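PDB 3OV5: uncharacterized protein from Xanthomonas axonopodis pv. citri, which is the VirB7 component of a type IV secretion system at the bacterial outer membrane, its globular domain resembling the N0 domain of outer membrane transport proteins. Local coordinates for residues 23-34 with 72-81. Residues are numbered along the deposited sequence; the frame is centred on the assembly and turned at random. Where two conformers were deposited one is given.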
ATOM      1  N   ALA A  23       1.251  -0.771  -8.092  1.00  5.69           N
ATOM      2  CA  ALA A  23       0.704  -1.916  -8.832  1.00  6.60           C
ATOM      3  C   ALA A  23       1.100  -1.819 -10.319  1.00  6.46           C
ATOM      4  O   ALA A  23       1.615  -2.771 -10.921  1.00  7.45           O
ATOM      5  CB  ALA A  23      -0.801  -1.992  -8.689  1.00  7.53           C
ATOM      6  N   ALA A  24       0.896  -0.646 -10.917  1.00  6.60           N
ATOM      7  CA  ALA A  24       1.268  -0.405 -12.321  1.00  8.23           C
ATOM      8  C   ALA A  24       2.761  -0.641 -12.529  1.00  7.53           C
ATOM      9  O   ALA A  24       3.185  -1.181 -13.561  1.00  9.58           O
ATOM     10  CB  ALA A  24       0.895   0.996 -12.717  1.00  8.37           C
ATOM     11  N   ASP A  25       3.553  -0.231 -11.558  1.00  7.28           N
ATOM     12  CA  ASP A  25       4.999  -0.362 -11.633  1.00  7.93           C
ATOM     13  C   ASP A  25       5.468  -1.811 -11.519  1.00  8.22           C
ATOM     14  O   ASP A  25       6.661  -2.094 -11.756  1.00 10.36           O
ATOM     15  CB  ASP A  25       5.649   0.413 -10.484  1.00  8.30           C
ATOM     16  CG  ASP A  25       5.506   1.937 -10.602  1.00  9.04           C
ATOM     17  OD1 ASP A  25       5.108   2.425 -11.680  1.00 11.71           O
ATOM     18  OD2 ASP A  25       5.771   2.604  -9.574  1.00 10.74           O
ATOM     19  N   SER A  26       4.567  -2.697 -11.097  1.00  7.40           N
ATOM     20  CA  SER A  26       4.901  -4.084 -10.760  0.70  7.75           C
ATOM     21  C   SER A  26       4.151  -5.100 -11.606  1.00  8.15           C
ATOM     22  O   SER A  26       4.231  -6.290 -11.337  1.00  9.46           O
ATOM     23  CB  SER A  26       4.554  -4.339  -9.289  0.70  7.28           C
ATOM     24  OG  SER A  26       5.220  -3.385  -8.480  0.70  6.78           O
ATOM     25  N   ASN A  27       3.362  -4.653 -12.582  1.00  8.46           N
ATOM     26  CA  ASN A  27       2.485  -5.576 -13.350  1.00  8.39           C
ATOM     27  C   ASN A  27       1.575  -6.357 -12.401  1.00  8.71           C
ATOM     28  O   ASN A  27       1.332  -7.570 -12.566  1.00  9.74           O
ATOM     29  CB  ASN A  27       3.270  -6.555 -14.238  1.00  9.42           C
ATOM     30  CG  ASN A  27       3.807  -5.914 -15.499  1.00 12.45           C
ATOM     31  OD1 ASN A  27       3.538  -4.773 -15.818  1.00 13.24           O
ATOM     32  ND2 ASN A  27       4.500  -6.709 -16.298  1.00 15.77           N
ATOM     33  N   MET A  28       1.076  -5.643 -11.405  1.00  8.38           N
ATOM     34  CA  MET A  28       0.141  -6.199 -10.417  1.00  8.79           C
ATOM     35  C   MET A  28      -1.202  -5.512 -10.500  1.00 10.16           C
ATOM     36  O   MET A  28      -1.286  -4.412 -11.082  1.00 12.49           O
ATOM     37  CB  MET A  28       0.698  -6.052  -8.997  1.00  9.07           C
ATOM     38  CG  MET A  28       1.946  -6.884  -8.751  1.00 10.65           C
ATOM     39  SD  MET A  28       2.732  -6.569  -7.168  1.00 11.91           S
ATOM     40  CE  MET A  28       1.700  -7.570  -6.177  1.00 14.18           C
ATOM     41  N   GLN A  29      -2.251  -6.198 -10.036  1.00 11.15           N
ATOM     42  CA  GLN A  29      -3.680  -5.761  -9.832  0.60 10.49           C
ATOM     43  C   GLN A  29      -3.710  -5.046  -8.458  1.00  9.76           C
ATOM     44  O   GLN A  29      -3.137  -5.596  -7.543  1.00 11.00           O
ATOM     45  CB  GLN A  29      -4.674  -6.996  -9.839  0.60  9.21           C
ATOM     46  CG  GLN A  29      -6.156  -6.658  -9.503  0.60 11.76           C
ATOM     47  CD  GLN A  29      -7.144  -7.835  -9.619  0.60 11.25           C
ATOM     48  OE1 GLN A  29      -6.766  -8.996  -9.877  0.60 12.93           O
ATOM     49  NE2 GLN A  29      -8.424  -7.534  -9.400  0.60 12.88           N
ATOM     50  N   LEU A  30      -4.475  -3.967  -8.298  1.00  9.40           N
ATOM     51  CA  LEU A  30      -4.832  -3.444  -6.985  1.00  8.16           C
ATOM     52  C   LEU A  30      -6.282  -3.813  -6.687  1.00  7.34           C
ATOM     53  O   LEU A  30      -7.177  -3.475  -7.472  1.00  8.15           O
ATOM     54  CB  LEU A  30      -4.689  -1.922  -6.942  1.00  8.82           C
ATOM     55  CG  LEU A  30      -5.201  -1.249  -5.667  1.00  8.07           C
ATOM     56  CD1 LEU A  30      -4.434  -1.704  -4.446  1.00  9.15           C
ATOM     57  CD2 LEU A  30      -5.114   0.271  -5.799  1.00 10.64           C
ATOM     58  N   SER A  31      -6.516  -4.464  -5.545  1.00  6.57           N
ATOM     59  CA  SER A  31      -7.861  -4.676  -5.021  0.70  6.68           C
ATOM     60  C   SER A  31      -8.003  -3.831  -3.774  1.00  6.07           C
ATOM     61  O   SER A  31      -7.433  -4.138  -2.728  1.00  6.89           O
ATOM     62  CB  SER A  31      -8.076  -6.145  -4.700  0.70  8.76           C
ATOM     63  OG  SER A  31      -8.037  -6.898  -5.900  0.70 11.19           O
ATOM     64  N   TYR A  32      -8.706  -2.716  -3.928  1.00  6.58           N
ATOM     65  CA  TYR A  32      -8.868  -1.753  -2.861  1.00  6.70           C
ATOM     66  C   TYR A  32     -10.243  -1.955  -2.234  1.00  6.47           C
ATOM     67  O   TYR A  32     -11.252  -1.496  -2.746  1.00  9.08           O
ATOM     68  CB  TYR A  32      -8.685  -0.324  -3.395  1.00  7.00           C
ATOM     69  CG  TYR A  32      -8.623   0.691  -2.287  1.00  6.71           C
ATOM     70  CD1 TYR A  32      -7.420   0.936  -1.610  1.00  6.81           C
ATOM     71  CD2 TYR A  32      -9.756   1.374  -1.875  1.00  7.57           C
ATOM     72  CE1 TYR A  32      -7.357   1.831  -0.530  1.00  7.33           C
ATOM     73  CE2 TYR A  32      -9.705   2.284  -0.808  1.00  7.17           C
ATOM     74  CZ  TYR A  32      -8.507   2.491  -0.128  1.00  6.43           C
ATOM     75  OH  TYR A  32      -8.425   3.337   0.940  1.00  7.15           O
ATOM     76  N   ASN A  33     -10.283  -2.699  -1.129  1.00  5.55           N
ATOM     77  CA  ASN A  33     -11.537  -3.185  -0.559  1.00  5.45           C
ATOM     78  C   ASN A  33     -11.970  -2.401   0.685  1.00  5.38           C
ATOM     79  O   ASN A  33     -12.447  -2.981   1.672  1.00  6.35           O
ATOM     80  CB  ASN A  33     -11.416  -4.679  -0.247  1.00  6.02           C
ATOM     81  CG  ASN A  33     -11.271  -5.551  -1.462  1.00  5.89           C
ATOM     82  OD1 ASN A  33     -11.213  -5.084  -2.595  1.00  7.47           O
ATOM     83  ND2 ASN A  33     -11.210  -6.852  -1.216  1.00  7.39           N
ATOM     84  N   LEU A  34     -11.818  -1.083   0.620  1.00  6.08           N
ATOM     85  CA  LEU A  34     -12.272  -0.168   1.655  1.00  5.22           C
ATOM     86  C   LEU A  34     -13.279   0.795   1.069  1.00  5.15           C
ATOM     87  O   LEU A  34     -13.249   1.089  -0.137  1.00  5.97           O
ATOM     88  CB  LEU A  34     -11.106   0.617   2.241  1.00  5.56           C
ATOM     89  CG  LEU A  34      -9.959  -0.214   2.840  1.00  6.08           C
ATOM     90  CD1 LEU A  34      -8.842   0.708   3.287  1.00  6.55           C
ATOM     91  CD2 LEU A  34     -10.450  -1.042   4.028  1.00  7.38           C
ATOM     92  N   VAL A  72       0.468  -8.539  -0.188  1.00  6.88           N
ATOM     93  CA  VAL A  72       0.709  -9.069  -1.516  1.00  7.32           C
ATOM     94  C   VAL A  72       0.082 -10.475  -1.597  1.00  9.10           C
ATOM     95  O   VAL A  72       0.436 -11.358  -0.798  1.00  9.33           O
ATOM     96  CB  VAL A  72       2.220  -9.184  -1.786  1.00  8.06           C
ATOM     97  CG1 VAL A  72       2.459  -9.746  -3.161  1.00 10.26           C
ATOM     98  CG2 VAL A  72       2.912  -7.839  -1.615  1.00 10.19           C
ATOM     99  N   SER A  73      -0.876 -10.616  -2.525  0.50 10.84           N
ATOM    100  CA  SER A  73      -1.650 -11.839  -2.790  0.50 12.46           C
ATOM    101  C   SER A  73      -1.534 -12.074  -4.311  0.50 13.16           C
ATOM    102  O   SER A  73      -2.226 -11.448  -5.111  0.50 12.62           O
ATOM    103  CB  SER A  73      -3.117 -11.635  -2.352  0.50 13.02           C
ATOM    104  OG  SER A  73      -3.753 -12.784  -1.770  0.50 14.12           O
ATOM    105  N   ALA A  74      -0.611 -12.940  -4.707  0.50 13.90           N
ATOM    106  CA  ALA A  74      -0.412 -13.240  -6.128  0.50 14.44           C
ATOM    107  C   ALA A  74       0.057 -12.021  -6.904  0.50 14.11           C
ATOM    108  O   ALA A  74       0.988 -11.334  -6.493  0.50 14.26           O
ATOM    109  CB  ALA A  74      -1.677 -13.812  -6.747  0.50 14.74           C
ATOM    110  N   ASN A  75      -0.585 -11.751  -8.033  0.50 13.78           N
ATOM    111  CA  ASN A  75      -0.308 -10.525  -8.754  0.50 12.90           C
ATOM    112  C   ASN A  75      -1.058  -9.340  -8.123  0.50 12.46           C
ATOM    113  O   ASN A  75      -1.197  -8.321  -8.801  0.50 13.30           O
ATOM    114  CB  ASN A  75      -0.640 -10.664 -10.255  0.50 12.89           C
ATOM    115  CG  ASN A  75      -2.129 -10.837 -10.514  0.50 12.94           C
ATOM    116  OD1 ASN A  75      -2.834 -11.521  -9.768  0.50 13.62           O
ATOM    117  ND2 ASN A  75      -2.615 -10.212 -11.581  0.50 13.53           N
ATOM    118  N   LYS A  76      -1.549  -9.452  -6.864  1.00 12.36           N
ATOM    119  CA  LYS A  76      -2.376  -8.355  -6.332  0.70 10.44           C
ATOM    120  C   LYS A  76      -1.777  -7.677  -5.136  1.00  7.88           C
ATOM    121  O   LYS A  76      -1.226  -8.338  -4.252  1.00  9.44           O
ATOM    122  CB  LYS A  76      -3.765  -8.857  -5.869  0.70 11.37           C
ATOM    123  CG  LYS A  76      -4.665  -9.420  -6.948  0.70 12.76           C
ATOM    124  CD  LYS A  76      -5.513 -10.552  -6.431  0.70 14.15           C
ATOM    125  CE  LYS A  76      -6.244 -11.222  -7.564  0.70 15.44           C
ATOM    126  NZ  LYS A  76      -6.655 -12.519  -7.093  0.70 13.84           N
ATOM    127  N   LEU A  77      -1.942  -6.362  -5.089  1.00  6.53           N
ATOM    128  CA  LEU A  77      -1.862  -5.637  -3.848  1.00  6.21           C
ATOM    129  C   LEU A  77      -3.291  -5.569  -3.306  1.00  6.03           C
ATOM    130  O   LEU A  77      -4.196  -5.113  -3.990  1.00  7.59           O
ATOM    131  CB  LEU A  77      -1.288  -4.245  -4.095  1.00  6.32           C
ATOM    132  CG  LEU A  77       0.184  -4.257  -4.512  1.00  7.40           C
ATOM    133  CD1 LEU A  77       0.616  -2.895  -5.004  1.00  8.49           C
ATOM    134  CD2 LEU A  77       1.044  -4.613  -3.326  1.00 12.81           C
ATOM    135  N   LEU A  78      -3.477  -6.087  -2.098  1.00  5.79           N
ATOM    136  CA  LEU A  78      -4.788  -6.269  -1.496  1.00  5.74           C
ATOM    137  C   LEU A  78      -4.910  -5.394  -0.258  1.00  5.87           C
ATOM    138  O   LEU A  78      -4.117  -5.527   0.683  1.00  6.37           O
ATOM    139  CB  LEU A  78      -4.978  -7.741  -1.095  1.00  6.96           C
ATOM    140  CG  LEU A  78      -6.285  -8.091  -0.402  1.00  8.22           C
ATOM    141  CD1 LEU A  78      -7.526  -7.756  -1.223  1.00  9.76           C
ATOM    142  CD2 LEU A  78      -6.261  -9.562  -0.057  1.00 10.32           C
ATOM    143  N   VAL A  79      -5.874  -4.469  -0.283  1.00  5.66           N
ATOM    144  CA  VAL A  79      -6.148  -3.567   0.831  1.00  5.74           C
ATOM    145  C   VAL A  79      -7.532  -3.921   1.354  1.00  5.38           C
ATOM    146  O   VAL A  79      -8.486  -3.898   0.586  1.00  5.80           O
ATOM    147  CB  VAL A  79      -6.118  -2.094   0.389  1.00  6.24           C
ATOM    148  CG1 VAL A  79      -6.314  -1.205   1.606  1.00  6.47           C
ATOM    149  CG2 VAL A  79      -4.815  -1.760  -0.336  1.00  7.07           C
ATOM    150  N   GLN A  80      -7.645  -4.268   2.640  1.00  5.49           N
ATOM    151  CA  GLN A  80      -8.916  -4.788   3.126  1.00  5.33           C
ATOM    152  C   GLN A  80      -8.980  -4.567   4.627  1.00  5.02           C
ATOM    153  O   GLN A  80      -7.959  -4.347   5.280  1.00  5.57           O
ATOM    154  CB  GLN A  80      -9.038  -6.288   2.818  1.00  5.82           C
ATOM    155  CG  GLN A  80      -7.953  -7.088   3.517  1.00  6.72           C
ATOM    156  CD  GLN A  80      -8.011  -8.559   3.273  1.00  7.16           C
ATOM    157  OE1 GLN A  80      -9.082  -9.166   3.111  1.00  7.77           O
ATOM    158  NE2 GLN A  80      -6.843  -9.177   3.321  1.00  8.88           N
ATOM    159  N   PRO A  81     -10.175  -4.678   5.213  1.00  5.27           N
ATOM    160  CA  PRO A  81     -10.239  -4.765   6.666  1.00  5.11           C
ATOM    161  C   PRO A  81      -9.392  -5.937   7.138  1.00  5.20           C
ATOM    162  O   PRO A  81      -9.400  -7.001   6.497  1.00  5.63           O
ATOM    163  CB  PRO A  81     -11.730  -4.998   6.936  1.00  5.86           C
ATOM    164  CG  PRO A  81     -12.424  -4.431   5.723  1.00  6.40           C
ATOM    165  CD  PRO A  81     -11.512  -4.843   4.593  1.00  5.60           C
TER
HETATM  166  O   HOH W   1      -1.126  -8.299 -13.239  1.00 27.42           O
HETATM  167  O   HOH W   2      -5.540 -10.905 -12.166  1.00 20.40           O
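Strand 29-32 pairs in parallel with strand 76-81, Leu30 beside Leu77 and Tyr32 beside Val79, forming one edge of the three-stranded mixed sheet of this N0-like domain. Strand 76-81 is the middle strand, its other side hydrogen-bonded antiparallel to strand 68-73. Five backbone bonds make the ladder, from Gln29 N to Asn75 O (2.7 Å) at one end to Asn33 N to Val79 O (2.8 Å) at the other. The straightest, Val79 N to Ser31 O, has an N-H...O angle of 176°.

On the face turned to helix 15-24, Leu77 reaches Ala23 with CD1, close to the Schellman turn that ends this helix. Met28, bent at chi3 (81°), carries its CE across to Val72 CG1 (3.8 Å) and against Leu77 CG. Val79 CG1 touches Leu34 CD1 (3.6 Å) and, obliquely, the Tyr32 ring at CE1 (3.9 Å), while Tyr32 OH bonds to Ser36 O.

The opposite face is mixed. In one of their two modelled conformers Gln29 and Lys76 run side by side, OE1 of Gln29 3.3 Å from CE of Lys76; Leu78 CD1 packs on Ser31 CB and Asn33 ND2. At the turn before the strand, Asn75, likewise split, can donate from ND2 to two waters, one bound to Asn27 O, the other to Gln29 OE1. Main-chain bonds thus set the register of a sheet apolar toward the helix and mixed opposite, hydrated at the Asn75 end.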